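Local coordinates for ADP-ribosylation factor-binding protein GGA1 (PDB 5CN2), which may regulate membrane traffic through the trans-Golgi network and binds ARF1 and ARF2, and is represented here by its C-terminal GAE (gamma-ear) domain, at residues 22-27 against 38-43; 32-37 against 85-90; 57-62 against 97-102. All blocks are in the same frame, centred on the assembly; numbering follows the deposited sequence.

Contact 1 of 3, residues 22-27 against 38-43; sequences RIDYEL and VIFYSN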
ATOM      1  N   ARG A  22       3.122  -4.835  -8.503  1.00 33.81           N
ATOM      2  CA  ARG A  22       1.985  -3.896  -8.524  1.00 33.08           C
ATOM      3  C   ARG A  22       1.405  -3.811  -7.132  1.00 30.26           C
ATOM      4  O   ARG A  22       1.074  -4.824  -6.540  1.00 29.43           O
ATOM      5  CB  ARG A  22       0.883  -4.312  -9.499  1.00 31.96           C
ATOM      6  CG  ARG A  22      -0.315  -3.361  -9.459  1.00 34.48           C
ATOM      7  CD  ARG A  22      -1.425  -3.720 -10.437  1.00 37.04           C
ATOM      8  NE  ARG A  22      -2.244  -4.851  -9.988  1.00 37.46           N
ATOM      9  CZ  ARG A  22      -2.069  -6.117 -10.363  1.00 39.50           C
ATOM     10  NH1 ARG A  22      -1.100  -6.452 -11.202  1.00 41.21           N
ATOM     11  NH2 ARG A  22      -2.872  -7.066  -9.892  1.00 40.97           N
ATOM     12  N   ILE A  23       1.339  -2.592  -6.608  1.00 31.78           N
ATOM     13  CA  ILE A  23       0.698  -2.320  -5.335  1.00 32.81           C
ATOM     14  C   ILE A  23      -0.552  -1.602  -5.712  1.00 31.15           C
ATOM     15  O   ILE A  23      -0.485  -0.579  -6.341  1.00 31.43           O
ATOM     16  CB  ILE A  23       1.540  -1.385  -4.428  1.00 33.93           C
ATOM     17  CG1 ILE A  23       2.945  -1.941  -4.216  1.00 36.47           C
ATOM     18  CG2 ILE A  23       0.864  -1.180  -3.093  1.00 33.71           C
ATOM     19  CD1 ILE A  23       3.895  -0.990  -3.516  1.00 37.37           C
ATOM     20  N   ASP A  24      -1.697  -2.139  -5.330  1.00 34.82           N
ATOM     21  CA  ASP A  24      -2.959  -1.433  -5.504  1.00 33.06           C
ATOM     22  C   ASP A  24      -3.805  -1.616  -4.258  1.00 34.34           C
ATOM     23  O   ASP A  24      -3.384  -2.309  -3.293  1.00 29.94           O
ATOM     24  CB  ASP A  24      -3.695  -1.892  -6.781  1.00 33.70           C
ATOM     25  CG  ASP A  24      -3.873  -3.387  -6.877  1.00 32.90           C
ATOM     26  OD1 ASP A  24      -3.845  -4.102  -5.857  1.00 37.70           O
ATOM     27  OD2 ASP A  24      -4.032  -3.858  -8.009  1.00 32.51           O
ATOM     28  N   TYR A  25      -4.981  -0.982  -4.244  1.00 34.58           N
ATOM     29  CA  TYR A  25      -5.751  -0.929  -2.990  1.00 34.12           C
ATOM     30  C   TYR A  25      -7.195  -0.539  -3.136  1.00 35.04           C
ATOM     31  O   TYR A  25      -7.561   0.167  -4.068  1.00 36.42           O
ATOM     32  CB  TYR A  25      -5.073   0.037  -1.996  1.00 32.68           C
ATOM     33  CG  TYR A  25      -5.041   1.450  -2.466  1.00 32.05           C
ATOM     34  CD1 TYR A  25      -4.074   1.884  -3.342  1.00 32.11           C
ATOM     35  CD2 TYR A  25      -6.004   2.371  -2.033  1.00 33.00           C
ATOM     36  CE1 TYR A  25      -4.052   3.196  -3.778  1.00 33.69           C
ATOM     37  CE2 TYR A  25      -5.987   3.669  -2.451  1.00 31.51           C
ATOM     38  CZ  TYR A  25      -5.022   4.082  -3.325  1.00 33.93           C
ATOM     39  OH  TYR A  25      -5.025   5.386  -3.761  1.00 36.63           O
ATOM     40  N   GLU A  26      -8.006  -1.018  -2.194  1.00 37.22           N
ATOM     41  CA  GLU A  26      -9.378  -0.583  -2.024  1.00 38.77           C
ATOM     42  C   GLU A  26      -9.399   0.507  -0.967  1.00 42.18           C
ATOM     43  O   GLU A  26      -8.652   0.464   0.018  1.00 40.03           O
ATOM     44  CB  GLU A  26     -10.257  -1.762  -1.606  1.00 42.29           C
ATOM     45  CG  GLU A  26     -10.377  -2.804  -2.711  1.00 45.98           C
ATOM     46  CD  GLU A  26     -11.017  -4.108  -2.287  1.00 48.25           C
ATOM     47  OE1 GLU A  26     -11.029  -4.452  -1.090  1.00 48.11           O
ATOM     48  OE2 GLU A  26     -11.485  -4.817  -3.196  1.00 61.32           O
ATOM     49  N   LEU A  27     -10.242   1.504  -1.173  1.00 43.42           N
ATOM     50  CA  LEU A  27     -10.336   2.615  -0.243  1.00 45.61           C
ATOM     51  C   LEU A  27     -11.793   2.875   0.058  1.00 45.08           C
ATOM     52  O   LEU A  27     -12.530   3.286  -0.828  1.00 42.80           O
ATOM     53  CB  LEU A  27      -9.700   3.858  -0.842  1.00 49.06           C
ATOM     54  CG  LEU A  27      -9.809   5.119   0.012  1.00 51.51           C
ATOM     55  CD1 LEU A  27      -8.946   5.020   1.245  1.00 50.28           C
ATOM     56  CD2 LEU A  27      -9.397   6.320  -0.818  1.00 58.53           C
ATOM     57  N   VAL A  38      -7.337  -1.318   2.190  1.00 44.24           N
ATOM     58  CA  VAL A  38      -6.912  -2.692   2.016  1.00 41.92           C
ATOM     59  C   VAL A  38      -5.934  -2.684   0.863  1.00 42.51           C
ATOM     60  O   VAL A  38      -6.311  -2.389  -0.275  1.00 40.53           O
ATOM     61  CB  VAL A  38      -8.108  -3.603   1.766  1.00 43.60           C
ATOM     62  CG1 VAL A  38      -7.669  -5.059   1.709  1.00 44.22           C
ATOM     63  CG2 VAL A  38      -9.135  -3.391   2.868  1.00 41.54           C
ATOM     64  N   ILE A  39      -4.667  -2.957   1.184  1.00 40.82           N
ATOM     65  CA  ILE A  39      -3.576  -2.904   0.220  1.00 37.43           C
ATOM     66  C   ILE A  39      -3.233  -4.319  -0.241  1.00 35.98           C
ATOM     67  O   ILE A  39      -3.229  -5.262   0.553  1.00 35.69           O
ATOM     68  CB  ILE A  39      -2.327  -2.254   0.822  1.00 36.75           C
ATOM     69  CG1 ILE A  39      -2.720  -0.974   1.572  1.00 39.41           C
ATOM     70  CG2 ILE A  39      -1.269  -1.970  -0.261  1.00 35.59           C
ATOM     71  CD1 ILE A  39      -1.550  -0.203   2.165  1.00 40.29           C
ATOM     72  N   PHE A  40      -2.961  -4.460  -1.532  1.00 33.93           N
ATOM     73  CA  PHE A  40      -2.637  -5.753  -2.117  1.00 34.28           C
ATOM     74  C   PHE A  40      -1.353  -5.627  -2.911  1.00 31.29           C
ATOM     75  O   PHE A  40      -1.153  -4.647  -3.641  1.00 32.98           O
ATOM     76  CB  PHE A  40      -3.755  -6.221  -3.056  1.00 36.46           C
ATOM     77  CG  PHE A  40      -5.050  -6.504  -2.373  1.00 37.04           C
ATOM     78  CD1 PHE A  40      -5.320  -7.768  -1.889  1.00 38.84           C
ATOM     79  CD2 PHE A  40      -6.017  -5.515  -2.254  1.00 36.82           C
ATOM     80  CE1 PHE A  40      -6.527  -8.038  -1.265  1.00 39.60           C
ATOM     81  CE2 PHE A  40      -7.217  -5.780  -1.644  1.00 35.67           C
ATOM     82  CZ  PHE A  40      -7.466  -7.037  -1.131  1.00 36.52           C
ATOM     83  N   TYR A  41      -0.517  -6.644  -2.808  1.00 29.52           N
ATOM     84  CA  TYR A  41       0.756  -6.664  -3.493  1.00 30.06           C
ATOM     85  C   TYR A  41       0.766  -7.810  -4.493  1.00 31.28           C
ATOM     86  O   TYR A  41       0.421  -8.944  -4.137  1.00 30.33           O
ATOM     87  CB  TYR A  41       1.880  -6.794  -2.462  1.00 30.34           C
ATOM     88  CG  TYR A  41       1.778  -5.777  -1.307  1.00 30.02           C
ATOM     89  CD1 TYR A  41       2.318  -4.499  -1.416  1.00 32.38           C
ATOM     90  CD2 TYR A  41       1.152  -6.104  -0.132  1.00 31.10           C
ATOM     91  CE1 TYR A  41       2.238  -3.583  -0.368  1.00 32.82           C
ATOM     92  CE2 TYR A  41       1.056  -5.195   0.918  1.00 33.18           C
ATOM     93  CZ  TYR A  41       1.601  -3.938   0.786  1.00 32.95           C
ATOM     94  OH  TYR A  41       1.503  -3.056   1.826  1.00 36.11           O
ATOM     95  N   SER A  42       1.122  -7.499  -5.746  1.00 31.02           N
ATOM     96  CA  SER A  42       1.118  -8.481  -6.819  1.00 32.13           C
ATOM     97  C   SER A  42       2.482  -8.600  -7.526  1.00 33.16           C
ATOM     98  O   SER A  42       3.015  -7.614  -8.002  1.00 35.08           O
ATOM     99  CB  SER A  42       0.053  -8.122  -7.847  1.00 31.85           C
ATOM    100  OG  SER A  42      -1.249  -8.200  -7.285  1.00 32.26           O
ATOM    101  N   ASN A  43       3.005  -9.820  -7.623  1.00 32.55           N
ATOM    102  CA  ASN A  43       4.249 -10.090  -8.349  1.00 34.64           C
ATOM    103  C   ASN A  43       3.842 -10.333  -9.785  1.00 39.89           C
ATOM    104  O   ASN A  43       3.129 -11.301 -10.065  1.00 46.03           O
ATOM    105  CB  ASN A  43       4.941 -11.315  -7.734  1.00 32.73           C
ATOM    106  CG  ASN A  43       6.293 -11.652  -8.356  1.00 34.11           C
ATOM    107  OD1 ASN A  43       6.688 -11.150  -9.411  1.00 35.77           O
ATOM    108  ND2 ASN A  43       7.021 -12.534  -7.674  1.00 35.65           N
TER
HETATM  109  O   HOH W   1      -1.553  -5.857  -6.421  1.00 25.47           O
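Arg22 lays its guanidinium across the side chain of Ser42, whose CB sits 3.5 Å above the plane, offset toward the rim. The arginine chain leaves the backbone with CG anti to N (chi1 177°) and bends at chi3. Arg22 NE then meets Asp24 OD2 at 2.8 Å, the acceptor lying in the guanidinium plane while the donor stands above the carboxylate plane. This salt bridge runs along one strand, and OD1 of the same carboxylate pairs with Arg12, so Asp24 is held between two arginines. Its CG takes the crowded position between backbone N and carbonyl carbon (chi1 52°), and Asp24 OD1 comes to 3.5 Å from Phe40 CB. A water joins Asp24 OD1, Arg22 O and Ser42 OG, and Ser42 OG also meets the backbone N of Asp80. The frame is an antiparallel beta hairpin, strands 21-29 and 34-43, in which Arg22-Ser42, Asp24-Phe40 and Glu26-Val38 are the hydrogen-bonded pairs. Glu26 OE1 reaches the edge of the Phe40 ring near its plane, 4.1 Å from CE2, and Arg12 adds a cation-pi contact to that ring. On the other face of the sheet Ile23 and Ile39 lie side by side, CG2 to CG2 at 3.6 Å. Ile23 CG1 approaches the edge of the Tyr41 ring, 3.8 Å from CD1, and the Tyr41 hydroxyl is hydrogen-bonded to Gln84.

Contact 2 of 3, residues 32-37 against 85-90; sequences MTKLRL and IASVEG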
ATOM      1  N   MET A  32     -17.536   9.000   9.409  1.00 45.16           N
ATOM      2  CA  MET A  32     -17.237  10.371   9.062  1.00 49.37           C
ATOM      3  C   MET A  32     -15.769  10.735   9.302  1.00 46.24           C
ATOM      4  O   MET A  32     -15.282  11.711   8.738  1.00 45.34           O
ATOM      5  CB  MET A  32     -18.147  11.298   9.856  1.00 55.41           C
ATOM      6  CG  MET A  32     -18.506  12.573   9.127  1.00 61.86           C
ATOM      7  SD  MET A  32     -19.516  12.318   7.644  1.00 66.81           S
ATOM      8  CE  MET A  32     -20.933  13.377   7.966  1.00 68.80           C
ATOM      9  N   THR A  33     -15.055   9.944  10.108  1.00 43.94           N
ATOM     10  CA  THR A  33     -13.671  10.300  10.487  1.00 43.33           C
ATOM     11  C   THR A  33     -12.618   9.261  10.097  1.00 43.64           C
ATOM     12  O   THR A  33     -11.431   9.426  10.380  1.00 48.28           O
ATOM     13  CB  THR A  33     -13.597  10.579  12.008  1.00 44.57           C
ATOM     14  OG1 THR A  33     -12.319  11.132  12.321  1.00 51.21           O
ATOM     15  CG2 THR A  33     -13.839   9.322  12.854  1.00 41.64           C
ATOM     16  N   LYS A  34     -13.044   8.200   9.425  1.00 42.03           N
ATOM     17  CA  LYS A  34     -12.214   7.020   9.259  1.00 43.23           C
ATOM     18  C   LYS A  34     -12.349   6.455   7.845  1.00 41.98           C
ATOM     19  O   LYS A  34     -13.465   6.251   7.357  1.00 43.09           O
ATOM     20  CB  LYS A  34     -12.637   5.976  10.274  1.00 44.46           C
ATOM     21  CG  LYS A  34     -11.676   4.824  10.439  1.00 51.26           C
ATOM     22  CD  LYS A  34     -12.127   3.912  11.583  1.00 53.49           C
ATOM     23  CE  LYS A  34     -10.937   3.361  12.352  1.00 58.37           C
ATOM     24  NZ  LYS A  34     -11.113   1.926  12.710  1.00 61.37           N
ATOM     25  N   LEU A  35     -11.201   6.252   7.199  1.00 41.86           N
ATOM     26  CA  LEU A  35     -11.067   5.482   5.964  1.00 39.56           C
ATOM     27  C   LEU A  35     -10.394   4.146   6.245  1.00 40.99           C
ATOM     28  O   LEU A  35      -9.594   4.025   7.184  1.00 44.37           O
ATOM     29  CB  LEU A  35     -10.205   6.224   4.950  1.00 38.64           C
ATOM     30  CG  LEU A  35     -10.545   7.660   4.589  1.00 38.99           C
ATOM     31  CD1 LEU A  35      -9.603   8.183   3.517  1.00 40.63           C
ATOM     32  CD2 LEU A  35     -11.980   7.785   4.127  1.00 41.47           C
ATOM     33  N   ARG A  36     -10.699   3.151   5.417  1.00 38.65           N
ATOM     34  CA  ARG A  36     -10.086   1.833   5.505  1.00 39.04           C
ATOM     35  C   ARG A  36      -9.318   1.579   4.210  1.00 41.16           C
ATOM     36  O   ARG A  36      -9.861   1.758   3.129  1.00 36.81           O
ATOM     37  CB  ARG A  36     -11.154   0.779   5.677  1.00 39.60           C
ATOM     38  CG  ARG A  36     -10.599  -0.561   6.094  1.00 47.77           C
ATOM     39  CD  ARG A  36     -11.479  -1.225   7.143  1.00 52.95           C
ATOM     40  NE  ARG A  36     -11.064  -2.599   7.418  1.00 58.92           N
ATOM     41  CZ  ARG A  36     -11.237  -3.618   6.573  1.00 63.67           C
ATOM     42  NH1 ARG A  36     -11.815  -3.432   5.382  1.00 66.36           N
ATOM     43  NH2 ARG A  36     -10.820  -4.832   6.912  1.00 64.37           N
ATOM     44  N   LEU A  37      -8.040   1.223   4.312  1.00 44.00           N
ATOM     45  CA  LEU A  37      -7.260   0.853   3.130  1.00 42.93           C
ATOM     46  C   LEU A  37      -6.918  -0.580   3.207  1.00 41.96           C
ATOM     47  O   LEU A  37      -6.239  -1.009   4.158  1.00 41.15           O
ATOM     48  CB  LEU A  37      -5.917   1.562   3.068  1.00 46.05           C
ATOM     49  CG  LEU A  37      -5.839   2.816   2.255  1.00 49.16           C
ATOM     50  CD1 LEU A  37      -6.092   3.983   3.202  1.00 53.94           C
ATOM     51  CD2 LEU A  37      -4.462   2.874   1.631  1.00 50.93           C
ATOM     52  N   ILE A  85      -3.908  -4.449   5.803  1.00 32.83           N
ATOM     53  CA  ILE A  85      -4.950  -3.507   6.213  1.00 34.40           C
ATOM     54  C   ILE A  85      -4.383  -2.277   6.922  1.00 34.85           C
ATOM     55  O   ILE A  85      -3.499  -2.380   7.775  1.00 33.46           O
ATOM     56  CB  ILE A  85      -5.953  -4.132   7.193  1.00 38.28           C
ATOM     57  CG1 ILE A  85      -6.467  -5.479   6.689  1.00 41.41           C
ATOM     58  CG2 ILE A  85      -7.124  -3.181   7.435  1.00 40.62           C
ATOM     59  CD1 ILE A  85      -7.168  -5.385   5.357  1.00 45.62           C
ATOM     60  N   ALA A  86      -4.906  -1.114   6.553  1.00 33.90           N
ATOM     61  CA  ALA A  86      -4.599   0.123   7.250  1.00 36.65           C
ATOM     62  C   ALA A  86      -5.866   0.940   7.449  1.00 35.37           C
ATOM     63  O   ALA A  86      -6.883   0.722   6.780  1.00 34.59           O
ATOM     64  CB  ALA A  86      -3.575   0.932   6.470  1.00 34.53           C
ATOM     65  N   SER A  87      -5.796   1.893   8.361  1.00 36.72           N
ATOM     66  CA  SER A  87      -6.844   2.892   8.438  1.00 37.81           C
ATOM     67  C   SER A  87      -6.272   4.283   8.607  1.00 36.88           C
ATOM     68  O   SER A  87      -5.117   4.476   8.987  1.00 38.95           O
ATOM     69  CB  SER A  87      -7.844   2.548   9.528  1.00 39.56           C
ATOM     70  OG  SER A  87      -7.230   2.600  10.778  1.00 42.36           O
ATOM     71  N   VAL A  88      -7.081   5.253   8.221  1.00 40.13           N
ATOM     72  CA  VAL A  88      -6.695   6.646   8.187  1.00 39.29           C
ATOM     73  C   VAL A  88      -7.784   7.372   8.928  1.00 40.64           C
ATOM     74  O   VAL A  88      -8.961   7.189   8.620  1.00 34.24           O
ATOM     75  CB  VAL A  88      -6.643   7.183   6.746  1.00 39.94           C
ATOM     76  CG1 VAL A  88      -5.837   8.467   6.694  1.00 36.77           C
ATOM     77  CG2 VAL A  88      -6.033   6.154   5.818  1.00 44.20           C
ATOM     78  N   GLU A  89      -7.389   8.194   9.892  1.00 41.10           N
ATOM     79  CA  GLU A  89      -8.331   8.836  10.789  1.00 43.06           C
ATOM     80  C   GLU A  89      -7.889  10.257  11.093  1.00 42.22           C
ATOM     81  O   GLU A  89      -6.699  10.540  11.115  1.00 45.90           O
ATOM     82  CB  GLU A  89      -8.398   8.079  12.108  1.00 44.57           C
ATOM     83  CG  GLU A  89      -9.513   7.081  12.230  1.00 47.57           C
ATOM     84  CD  GLU A  89      -9.460   6.341  13.567  1.00 53.55           C
ATOM     85  OE1 GLU A  89      -8.360   5.839  13.931  1.00 50.65           O
ATOM     86  OE2 GLU A  89     -10.513   6.270  14.254  1.00 57.34           O
ATOM     87  N   GLY A  90      -8.847  11.134  11.364  1.00 41.18           N
ATOM     88  CA  GLY A  90      -8.521  12.477  11.817  1.00 41.80           C
ATOM     89  C   GLY A  90      -9.137  13.571  10.978  1.00 42.84           C
ATOM     90  O   GLY A  90      -9.947  13.323  10.082  1.00 38.34           O
TER
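Leu35 and Val88 exchange two backbone hydrogen bonds, and Leu37 and Ala86 two more, the shortest running from Ala86 N to Leu37 O at 2.7 Å. Beyond the last pair, Gly90 N gives a longer bond of 3.3 Å to Thr33 O, tying the end of one strand to the turn that opens the other; Gly90 is also the N-cap of helix 91-94. Lys34 and Glu89, a non-hydrogen-bonded pair, run side by side in the same direction. Lys34 CG lies anti to the backbone N (chi1 -167°), which places it beside Glu89 CG at 3.6 Å, and Lys34 CE comes 3.5 Å from Glu89 OE2. The charged ends stop short of a salt bridge, with Lys34 NZ 4.6 Å from Glu89 OE2, although their opposite charges probably still attract. An alanine in place of Glu89 would probably leave Lys34 without this nearby negative charge and uncover the flank of its methylenes. The pairing joins strands 34-43 and 78-89, antiparallel neighbours in the five-stranded sheet of the ear domain's immunoglobulin-like sandwich. On the face that carries Lys34, Arg36 also crosses Ile85, Arg36 NE lying 4.0 Å from Ile85 CG2 and NH2 beside CD1. The other face is apolar. Leu37 CB rests against Ala86 CB, Leu35 CB against Val88 CB, and Leu37 CD1 presses on Val88 CG2 at 3.4 Å, a close fit for two methyl groups. Val93 of helix 91-94 packs against both Leu35 and Val88.

Contact 3 of 3, residues 57-62 against 97-102; sequences ASPKGT and KPIKLK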
ATOM      1  N   ALA A  57       4.506   6.684   6.285  1.00 25.35           N
ATOM      2  CA  ALA A  57       4.462   7.770   7.246  1.00 30.76           C
ATOM      3  C   ALA A  57       3.033   8.208   7.382  1.00 33.14           C
ATOM      4  O   ALA A  57       2.201   7.919   6.519  1.00 31.45           O
ATOM      5  CB  ALA A  57       5.314   8.938   6.788  1.00 31.44           C
ATOM      6  N   SER A  58       2.739   8.952   8.438  1.00 38.02           N
ATOM      7  CA  SER A  58       1.372   9.355   8.659  1.00 41.12           C
ATOM      8  C   SER A  58       1.106  10.695   7.991  1.00 41.80           C
ATOM      9  O   SER A  58       1.830  11.647   8.240  1.00 44.02           O
ATOM     10  CB  SER A  58       1.031   9.418  10.136  1.00 42.45           C
ATOM     11  OG  SER A  58      -0.384   9.582  10.240  1.00 47.30           O
ATOM     12  N   PRO A  59       0.071  10.768   7.129  1.00 43.71           N
ATOM     13  CA  PRO A  59      -0.260  12.025   6.457  1.00 48.23           C
ATOM     14  C   PRO A  59      -0.573  13.129   7.466  1.00 56.41           C
ATOM     15  O   PRO A  59      -0.959  12.839   8.609  1.00 59.00           O
ATOM     16  CB  PRO A  59      -1.507  11.691   5.633  1.00 48.12           C
ATOM     17  CG  PRO A  59      -1.599  10.206   5.586  1.00 47.84           C
ATOM     18  CD  PRO A  59      -0.814   9.659   6.735  1.00 46.90           C
ATOM     19  N   LYS A  60      -0.448  14.379   7.022  1.00 59.97           N
ATOM     20  CA  LYS A  60      -0.355  15.541   7.923  1.00 61.50           C
ATOM     21  C   LYS A  60      -1.464  15.708   8.965  1.00 56.32           C
ATOM     22  O   LYS A  60      -1.169  16.075  10.102  1.00 60.45           O
ATOM     23  CB  LYS A  60      -0.169  16.852   7.129  1.00 65.63           C
ATOM     24  CG  LYS A  60       1.289  17.333   7.061  1.00 69.37           C
ATOM     25  CD  LYS A  60       1.532  18.299   5.895  1.00 74.68           C
ATOM     26  CE  LYS A  60       3.001  18.683   5.710  1.00 73.63           C
ATOM     27  NZ  LYS A  60       3.316  20.031   6.270  1.00 74.16           N
ATOM     28  N   GLY A  61      -2.716  15.439   8.622  1.00 50.26           N
ATOM     29  CA  GLY A  61      -3.803  15.645   9.600  1.00 50.26           C
ATOM     30  C   GLY A  61      -4.491  14.364  10.034  1.00 45.94           C
ATOM     31  O   GLY A  61      -5.720  14.328  10.205  1.00 43.67           O
ATOM     32  N   THR A  62      -3.681  13.335  10.262  1.00 42.39           N
ATOM     33  CA  THR A  62      -4.132  11.956  10.160  1.00 41.40           C
ATOM     34  C   THR A  62      -3.385  11.050  11.107  1.00 38.34           C
ATOM     35  O   THR A  62      -2.169  11.150  11.209  1.00 36.84           O
ATOM     36  CB  THR A  62      -3.863  11.428   8.716  1.00 43.14           C
ATOM     37  OG1 THR A  62      -4.964  11.751   7.855  1.00 50.17           O
ATOM     38  CG2 THR A  62      -3.657   9.946   8.666  1.00 40.40           C
ATOM     39  N   LYS A  97     -10.337  16.755   2.560  1.00 50.34           N
ATOM     40  CA  LYS A  97      -9.104  17.254   1.998  1.00 52.18           C
ATOM     41  C   LYS A  97      -8.351  16.114   1.311  1.00 50.38           C
ATOM     42  O   LYS A  97      -8.508  14.954   1.690  1.00 47.30           O
ATOM     43  CB  LYS A  97      -8.221  17.803   3.125  1.00 59.05           C
ATOM     44  CG  LYS A  97      -8.187  19.319   3.208  1.00 64.14           C
ATOM     45  CD  LYS A  97      -7.589  19.788   4.523  1.00 64.85           C
ATOM     46  CE  LYS A  97      -7.610  21.305   4.606  1.00 67.89           C
ATOM     47  NZ  LYS A  97      -7.462  21.777   6.009  1.00 67.91           N
ATOM     48  N   PRO A  98      -7.506  16.440   0.320  1.00 51.57           N
ATOM     49  CA  PRO A  98      -6.675  15.399  -0.294  1.00 52.13           C
ATOM     50  C   PRO A  98      -5.569  14.910   0.659  1.00 49.01           C
ATOM     51  O   PRO A  98      -4.879  15.722   1.272  1.00 46.19           O
ATOM     52  CB  PRO A  98      -6.091  16.076  -1.543  1.00 53.75           C
ATOM     53  CG  PRO A  98      -6.773  17.402  -1.659  1.00 56.77           C
ATOM     54  CD  PRO A  98      -7.280  17.757  -0.293  1.00 56.08           C
ATOM     55  N   ILE A  99      -5.447  13.593   0.797  1.00 49.94           N
ATOM     56  CA  ILE A  99      -4.507  12.949   1.725  1.00 50.25           C
ATOM     57  C   ILE A  99      -3.340  12.348   0.925  1.00 51.99           C
ATOM     58  O   ILE A  99      -3.549  11.523   0.028  1.00 49.85           O
ATOM     59  CB  ILE A  99      -5.216  11.832   2.544  1.00 52.90           C
ATOM     60  CG1 ILE A  99      -6.016  12.419   3.719  1.00 56.54           C
ATOM     61  CG2 ILE A  99      -4.230  10.820   3.108  1.00 52.44           C
ATOM     62  CD1 ILE A  99      -7.187  13.276   3.307  1.00 57.26           C
ATOM     63  N   LYS A 100      -2.118  12.759   1.252  1.00 52.23           N
ATOM     64  CA  LYS A 100      -0.930  12.272   0.559  1.00 52.83           C
ATOM     65  C   LYS A 100      -0.237  11.192   1.380  1.00 46.75           C
ATOM     66  O   LYS A 100       0.093  11.422   2.538  1.00 45.58           O
ATOM     67  CB  LYS A 100       0.034  13.426   0.284  1.00 54.52           C
ATOM     68  CG  LYS A 100      -0.469  14.360  -0.813  1.00 60.72           C
ATOM     69  CD  LYS A 100       0.347  15.641  -0.909  1.00 62.04           C
ATOM     70  CE  LYS A 100       1.810  15.368  -1.234  1.00 64.29           C
ATOM     71  NZ  LYS A 100       2.631  16.601  -1.075  1.00 63.62           N
ATOM     72  N   LEU A 101      -0.010  10.029   0.773  1.00 39.02           N
ATOM     73  CA  LEU A 101       0.631   8.946   1.451  1.00 37.24           C
ATOM     74  C   LEU A 101       2.062   8.746   0.948  1.00 39.76           C
ATOM     75  O   LEU A 101       2.288   8.402  -0.223  1.00 40.46           O
ATOM     76  CB  LEU A 101      -0.182   7.676   1.279  1.00 38.73           C
ATOM     77  CG  LEU A 101      -0.365   6.764   2.492  1.00 40.88           C
ATOM     78  CD1 LEU A 101      -0.455   5.316   2.039  1.00 41.02           C
ATOM     79  CD2 LEU A 101       0.712   6.898   3.540  1.00 39.66           C
ATOM     80  N   LYS A 102       3.022   8.967   1.847  1.00 36.62           N
ATOM     81  CA  LYS A 102       4.417   8.709   1.586  1.00 35.22           C
ATOM     82  C   LYS A 102       4.666   7.292   2.016  1.00 34.07           C
ATOM     83  O   LYS A 102       4.245   6.894   3.100  1.00 36.11           O
ATOM     84  CB  LYS A 102       5.288   9.673   2.370  1.00 36.88           C
ATOM     85  CG  LYS A 102       6.745   9.701   1.939  1.00 41.89           C
ATOM     86  CD  LYS A 102       7.490  10.830   2.656  1.00 50.56           C
ATOM     87  CE  LYS A 102       8.717  11.350   1.897  1.00 54.46           C
ATOM     88  NZ  LYS A 102       9.946  10.526   2.083  1.00 51.46           N
TER
HETATM   89  O   HOH W   2       2.358   9.937   4.549  1.00 33.22           O
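Ala57 and Lys102 make the one direct hydrogen bond between the segments, from Ala57 N to Lys102 O at 3.2 Å, with an N-H...O angle of 166°. From there 57-62 runs on as a loop that ends in a type I beta turn from Pro59 to Thr62, whereas 100-102 is extended strand. A water takes over where direct pairing stops: it donates to Ala57 O, accepts from Lys102 N at 2.9 Å, and gives a weak bond to Lys100 O. Within the loop, Ser58 OG donates to Thr62 O at 2.6 Å, from above the carbonyl plane, and so spans the turn. Pro59 is the main side chain of the interface. Its ring crosses Ile99 obliquely: Ile99 CG2, the branch anti to the backbone N, meets Pro59 CG at 3.7 Å, and Pro59 CB rests 3.5 Å from Lys100 O. Leu101 reaches back with CD2 to Ala57 O, 3.5 Å away. The loop connects strands 52-56 and 63-66, which belong to different sheets, and strand 99-109 pairs onward with strand 112-122, Ile99 packing on Leu122, while Ser92 of helix 91-94 touches both Thr62 and Ile99.

Overall arrangement
The three contacts show how a beta sandwich is built from local and distant pairings. Contacts 1 and 2, with centres about 16 Å apart, share strand 34-43, which pairs with strand 21-29 in the first and strand 78-89 in the second; Leu27 packs on Leu35 and Leu37 where they meet. Contact 3 sets the loop after the outer strand 52-56 against the central strand 99-109 of the three-stranded sheet, its centre about 11 Å from that of contact 2. Along the chain contact 1 closes before contact 3 opens, whereas contact 2 interleaves with both. The 57-62 loop carries the chain of this GAE domain from one sheet to the other, and the layers touch where Thr62 packs against Val88.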